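Local coordinates for protein toll (PDB 4LXR) that serves as the Drosophila cell-surface receptor for the cleaved cytokine spaetzle, signalling in antifungal immunity and in dorsal-ventral patterning of the embryo, at residues M81-D93 with G111-H123. Sequence-based numbering, arbitrary orientation.
With NAG (2-acetamido-2-deoxy-beta-D-glucopyranose), chain I.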
loop_
_atom_site.group_PDB
_atom_site.type_symbol
_atom_site.label_atom_id
_atom_site.label_comp_id
_atom_site.label_asym_id
_atom_site.label_seq_id
_atom_site.Cartn_x
_atom_site.Cartn_y
_atom_site.Cartn_z
ATOM N N MET A 81 -15.302 -42.005 -10.414
ATOM C CA MET A 81 -15.918 -43.084 -9.648
ATOM C C MET A 81 -14.911 -44.185 -9.439
ATOM O O MET A 81 -14.099 -44.470 -10.329
ATOM C CB MET A 81 -17.152 -43.636 -10.379
ATOM C CG MET A 81 -18.192 -42.557 -10.594
ATOM S SD MET A 81 -19.643 -43.118 -11.452
ATOM C CE MET A 81 -20.352 -44.223 -10.228
ATOM N N LEU A 82 -14.947 -44.791 -8.255
ATOM C CA LEU A 82 -14.167 -45.993 -8.014
ATOM C C LEU A 82 -14.648 -47.063 -8.984
ATOM O O LEU A 82 -15.857 -47.310 -9.114
ATOM C CB LEU A 82 -14.282 -46.444 -6.555
ATOM C CG LEU A 82 -13.574 -45.452 -5.624
ATOM C CD1 LEU A 82 -13.937 -45.701 -4.142
ATOM C CD2 LEU A 82 -12.062 -45.503 -5.853
ATOM N N PRO A 83 -13.698 -47.702 -9.678
ATOM C CA PRO A 83 -14.003 -48.538 -10.841
ATOM C C PRO A 83 -14.483 -49.954 -10.501
ATOM O O PRO A 83 -13.979 -50.924 -11.069
ATOM C CB PRO A 83 -12.664 -48.582 -11.579
ATOM C CG PRO A 83 -11.654 -48.436 -10.521
ATOM C CD PRO A 83 -12.248 -47.531 -9.486
ATOM N N GLY A 84 -15.447 -50.071 -9.598
ATOM C CA GLY A 84 -15.987 -51.376 -9.232
ATOM C C GLY A 84 -14.964 -52.358 -8.662
ATOM O O GLY A 84 -14.140 -52.010 -7.815
ATOM N N HIS A 85 -15.016 -53.595 -9.135
ATOM C CA HIS A 85 -14.089 -54.629 -8.694
ATOM C C HIS A 85 -12.869 -54.697 -9.605
ATOM O O HIS A 85 -12.305 -55.763 -9.824
ATOM C CB HIS A 85 -14.812 -55.972 -8.655
ATOM C CG HIS A 85 -15.973 -55.989 -7.714
ATOM N ND1 HIS A 85 -15.914 -55.424 -6.455
ATOM C CD2 HIS A 85 -17.229 -56.475 -7.851
ATOM C CE1 HIS A 85 -17.079 -55.579 -5.851
ATOM N NE2 HIS A 85 -17.894 -56.213 -6.677
ATOM N N THR A 86 -12.482 -53.538 -10.127
ATOM C CA THR A 86 -11.361 -53.393 -11.039
ATOM C C THR A 86 -10.290 -52.496 -10.393
ATOM O O THR A 86 -10.613 -51.487 -9.789
ATOM C CB THR A 86 -11.863 -52.737 -12.344
ATOM O OG1 THR A 86 -12.729 -53.650 -13.029
ATOM C CG2 THR A 86 -10.710 -52.325 -13.250
ATOM N N PRO A 87 -9.010 -52.872 -10.507
ATOM C CA PRO A 87 -7.954 -52.000 -9.964
ATOM C C PRO A 87 -7.867 -50.647 -10.717
ATOM O O PRO A 87 -8.127 -50.596 -11.923
ATOM C CB PRO A 87 -6.679 -52.815 -10.179
ATOM C CG PRO A 87 -7.197 -54.332 -10.170
ATOM C CD PRO A 87 -8.529 -54.226 -10.877
ATOM N N ILE A 88 -7.507 -49.576 -10.007
ATOM C CA ILE A 88 -7.317 -48.260 -10.633
ATOM C C ILE A 88 -6.173 -48.396 -11.627
ATOM O O ILE A 88 -6.162 -47.720 -12.656
ATOM C CB ILE A 88 -7.062 -47.142 -9.585
ATOM C CG1 ILE A 88 -8.328 -46.904 -8.757
ATOM C CG2 ILE A 88 -6.644 -45.784 -10.244
ATOM C CD1 ILE A 88 -8.096 -46.141 -7.443
ATOM N N ALA A 89 -5.248 -49.322 -11.346
ATOM C CA ALA A 89 -4.113 -49.562 -12.243
ATOM C C ALA A 89 -4.573 -49.919 -13.660
ATOM O O ALA A 89 -3.887 -49.618 -14.632
ATOM C CB ALA A 89 -3.205 -50.665 -11.692
ATOM N N SER A 90 -5.734 -50.563 -13.774
ATOM C CA SER A 90 -6.288 -50.892 -15.083
ATOM C C SER A 90 -6.710 -49.659 -15.897
ATOM O O SER A 90 -6.561 -49.638 -17.115
ATOM C CB SER A 90 -7.446 -51.875 -14.937
ATOM O OG SER A 90 -6.952 -53.153 -14.570
ATOM N N ILE A 91 -7.237 -48.635 -15.237
ATOM C CA ILE A 91 -7.481 -47.367 -15.929
ATOM C C ILE A 91 -6.153 -46.769 -16.405
ATOM O O ILE A 91 -6.019 -46.366 -17.568
ATOM C CB ILE A 91 -8.235 -46.354 -15.040
ATOM C CG1 ILE A 91 -9.676 -46.816 -14.837
ATOM C CG2 ILE A 91 -8.211 -44.966 -15.671
ATOM C CD1 ILE A 91 -10.276 -46.354 -13.531
ATOM N N LEU A 92 -5.161 -46.756 -15.517
ATOM C CA LEU A 92 -3.843 -46.221 -15.855
ATOM C C LEU A 92 -3.144 -47.022 -16.972
ATOM O O LEU A 92 -2.517 -46.424 -17.868
ATOM C CB LEU A 92 -2.959 -46.089 -14.603
ATOM C CG LEU A 92 -3.556 -45.330 -13.405
ATOM C CD1 LEU A 92 -2.519 -45.034 -12.329
ATOM C CD2 LEU A 92 -4.259 -44.054 -13.823
ATOM N N ASP A 93 -3.256 -48.355 -16.937
ATOM C CA ASP A 93 -2.724 -49.187 -18.023
ATOM C C ASP A 93 -3.347 -48.780 -19.355
ATOM O O ASP A 93 -2.650 -48.647 -20.350
ATOM C CB ASP A 93 -2.994 -50.685 -17.818
ATOM C CG ASP A 93 -2.356 -51.242 -16.553
ATOM O OD1 ASP A 93 -1.392 -50.640 -16.048
ATOM O OD2 ASP A 93 -2.833 -52.285 -16.060
ATOM N N GLY A 111 -19.415 -43.907 -5.856
ATOM C CA GLY A 111 -20.219 -45.013 -6.362
ATOM C C GLY A 111 -20.171 -46.230 -5.454
ATOM O O GLY A 111 -21.022 -47.101 -5.564
ATOM N N MET A 112 -19.188 -46.257 -4.547
ATOM C CA MET A 112 -18.912 -47.378 -3.647
ATOM C C MET A 112 -17.835 -46.944 -2.637
ATOM O O MET A 112 -17.274 -45.843 -2.740
ATOM C CB MET A 112 -18.402 -48.587 -4.443
ATOM C CG MET A 112 -17.002 -48.378 -5.050
ATOM S SD MET A 112 -16.454 -49.684 -6.190
ATOM C CE MET A 112 -16.123 -51.059 -5.047
ATOM N N ASN A 113 -17.560 -47.797 -1.657
ATOM C CA ASN A 113 -16.423 -47.611 -0.739
ATOM C C ASN A 113 -15.119 -48.043 -1.415
ATOM O O ASN A 113 -15.122 -48.937 -2.262
ATOM C CB ASN A 113 -16.631 -48.450 0.539
ATOM C CG ASN A 113 -17.805 -47.959 1.399
ATOM O OD1 ASN A 113 -17.938 -46.759 1.644
ATOM N ND2 ASN A 113 -18.652 -48.889 1.859
ATOM N N ILE A 114 -13.997 -47.424 -1.054
ATOM C CA ILE A 114 -12.702 -47.858 -1.586
ATOM C C ILE A 114 -12.303 -49.243 -1.054
ATOM O O ILE A 114 -12.659 -49.616 0.066
ATOM C CB ILE A 114 -11.583 -46.778 -1.311
ATOM C CG1 ILE A 114 -10.394 -46.935 -2.263
ATOM C CG2 ILE A 114 -11.173 -46.782 0.140
ATOM C CD1 ILE A 114 -9.368 -45.774 -2.173
ATOM N N THR A 115 -11.586 -50.019 -1.863
ATOM C CA THR A 115 -11.164 -51.344 -1.439
ATOM C C THR A 115 -9.675 -51.537 -1.672
ATOM O O THR A 115 -9.061 -50.831 -2.476
ATOM C CB THR A 115 -11.888 -52.482 -2.214
ATOM O OG1 THR A 115 -11.422 -52.501 -3.568
ATOM C CG2 THR A 115 -13.414 -52.325 -2.184
ATOM N N ARG A 116 -9.122 -52.538 -0.995
ATOM C CA ARG A 116 -7.756 -52.981 -1.222
ATOM C C ARG A 116 -7.505 -53.337 -2.696
ATOM O O ARG A 116 -6.462 -52.999 -3.259
ATOM C CB ARG A 116 -7.435 -54.178 -0.318
ATOM C CG ARG A 116 -6.016 -54.670 -0.453
ATOM C CD ARG A 116 -5.862 -56.090 0.073
ATOM N NE ARG A 116 -6.390 -57.062 -0.885
ATOM C CZ ARG A 116 -6.724 -58.317 -0.592
ATOM N NH1 ARG A 116 -7.198 -59.113 -1.552
ATOM N NH2 ARG A 116 -6.598 -58.775 0.651
ATOM N N GLN A 117 -8.456 -54.019 -3.324
ATOM C CA GLN A 117 -8.331 -54.313 -4.756
ATOM C C GLN A 117 -8.038 -53.077 -5.628
ATOM O O GLN A 117 -7.304 -53.156 -6.614
ATOM C CB GLN A 117 -9.584 -55.026 -5.269
ATOM C CG GLN A 117 -9.485 -55.437 -6.736
ATOM C CD GLN A 117 -10.688 -56.237 -7.205
ATOM O OE1 GLN A 117 -10.573 -57.112 -8.067
ATOM N NE2 GLN A 117 -11.851 -55.936 -6.641
ATOM N N HIS A 118 -8.585 -51.927 -5.251
ATOM C CA HIS A 118 -8.375 -50.709 -6.038
ATOM C C HIS A 118 -6.902 -50.339 -6.179
ATOM O O HIS A 118 -6.514 -49.648 -7.131
ATOM C CB HIS A 118 -9.187 -49.550 -5.458
ATOM C CG HIS A 118 -10.662 -49.701 -5.660
ATOM N ND1 HIS A 118 -11.593 -49.223 -4.763
ATOM C CD2 HIS A 118 -11.367 -50.293 -6.655
ATOM C CE1 HIS A 118 -12.809 -49.492 -5.209
ATOM N NE2 HIS A 118 -12.701 -50.141 -6.354
ATOM N N LEU A 119 -6.066 -50.827 -5.269
ATOM C CA LEU A 119 -4.647 -50.485 -5.324
ATOM C C LEU A 119 -3.759 -51.622 -5.820
ATOM O O LEU A 119 -2.537 -51.497 -5.779
ATOM C CB LEU A 119 -4.149 -49.960 -3.967
ATOM C CG LEU A 119 -4.694 -48.607 -3.490
ATOM C CD1 LEU A 119 -4.198 -48.327 -2.085
ATOM C CD2 LEU A 119 -4.271 -47.452 -4.439
ATOM N N ASP A 120 -4.361 -52.725 -6.281
ATOM C CA ASP A 120 -3.591 -53.800 -6.918
ATOM C C ASP A 120 -2.661 -53.223 -8.004
ATOM O O ASP A 120 -3.054 -52.306 -8.736
ATOM C CB ASP A 120 -4.517 -54.845 -7.553
ATOM C CG ASP A 120 -5.216 -55.748 -6.519
ATOM O OD1 ASP A 120 -4.908 -55.681 -5.306
ATOM O OD2 ASP A 120 -6.081 -56.550 -6.936
ATOM N N ARG A 121 -1.437 -53.751 -8.088
ATOM C CA ARG A 121 -0.414 -53.288 -9.041
ATOM C C ARG A 121 0.134 -51.860 -8.793
ATOM O O ARG A 121 1.003 -51.385 -9.525
ATOM C CB ARG A 121 -0.880 -53.472 -10.497
ATOM C CG ARG A 121 -1.534 -54.840 -10.755
ATOM C CD ARG A 121 -1.539 -55.207 -12.251
ATOM N NE ARG A 121 -2.302 -54.258 -13.070
ATOM C CZ ARG A 121 -3.625 -54.310 -13.237
ATOM N NH1 ARG A 121 -4.349 -55.256 -12.644
ATOM N NH2 ARG A 121 -4.233 -53.421 -13.999
ATOM N N LEU A 122 -0.344 -51.191 -7.747
ATOM C CA LEU A 122 0.202 -49.885 -7.382
ATOM C C LEU A 122 1.028 -49.901 -6.095
ATOM O O LEU A 122 1.166 -48.862 -5.427
ATOM C CB LEU A 122 -0.911 -48.826 -7.299
ATOM C CG LEU A 122 -1.521 -48.575 -8.685
ATOM C CD1 LEU A 122 -2.670 -47.575 -8.642
ATOM C CD2 LEU A 122 -0.442 -48.115 -9.632
ATOM N N HIS A 123 1.570 -51.070 -5.752
ATOM C CA HIS A 123 2.389 -51.239 -4.540
ATOM C C HIS A 123 3.733 -50.505 -4.630
ATOM O O HIS A 123 4.416 -50.339 -3.623
ATOM C CB HIS A 123 2.625 -52.734 -4.228
ATOM C CG HIS A 123 1.368 -53.501 -3.963
ATOM N ND1 HIS A 123 0.127 -52.899 -3.888
ATOM C CD2 HIS A 123 1.151 -54.827 -3.789
ATOM C CE1 HIS A 123 -0.795 -53.821 -3.667
ATOM N NE2 HIS A 123 -0.198 -55.000 -3.605
HETATM C C1 NAG I . -19.320 -48.497 3.090
HETATM C C2 NAG I . -20.746 -48.510 2.524
HETATM C C3 NAG I . -21.787 -48.394 3.650
HETATM C C4 NAG I . -21.505 -49.365 4.792
HETATM C C5 NAG I . -20.056 -49.252 5.244
HETATM C C6 NAG I . -19.692 -50.258 6.314
HETATM C C7 NAG I . -21.229 -47.591 0.290
HETATM C C8 NAG I . -21.445 -49.009 -0.154
HETATM N N2 NAG I . -20.911 -47.419 1.577
HETATM O O3 NAG I . -23.082 -48.649 3.116
HETATM O O4 NAG I . -22.347 -49.068 5.901
HETATM O O5 NAG I . -19.196 -49.492 4.122
HETATM O O6 NAG I . -18.790 -51.252 5.840
HETATM O O7 NAG I . -21.344 -46.640 -0.480
HETATM O O HOH W 1 -13.102 -53.897 -5.318
HETATM O O HOH W 2 -4.648 -50.192 -8.789
HETATM O O HOH W 3 -6.747 -56.329 -13.280
HETATM O O HOH W 4 -0.417 -52.216 -13.920
#
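H118 and L82 form the tight part of this contact between two successive coils near the N-terminus of the leucine-rich repeat ectodomain. The imidazole of H118 donates from NE2 to G84 O (2.8 Å), in the carbonyl plane. L82 CD2 makes an off-centre CH-pi contact with the same ring, 4.3 Å from its centroid, and L82 CD1 lies 3.5 Å from I114 N. M112 lays its SD against G84 CA, and the bend at chi3 (-72°) brings CE to 3.5 Å from G84 O. I88 N adds a backbone bond to H118 O (3.0 Å), and a water links H118 O, A89 N and D120 O. With an alanine at H118, G84 O would probably lose its side-chain donor and a gap would open beside L82. The solvent side is looser and polar: R121 lays its guanidinium over A89 CB, and NH2 grips S90 OG (2.8 Å) and D93 OD2 (2.7 Å), the latter a salt bridge reaching the syn side of OD2 but 31° out of the carboxylate plane. One water bridges R121 NE and D93 OD1. The coils are thus joined by a buried histidine donating to a turn carbonyl, which a water also reaches, and by a hydrated ion pair on the solvent side.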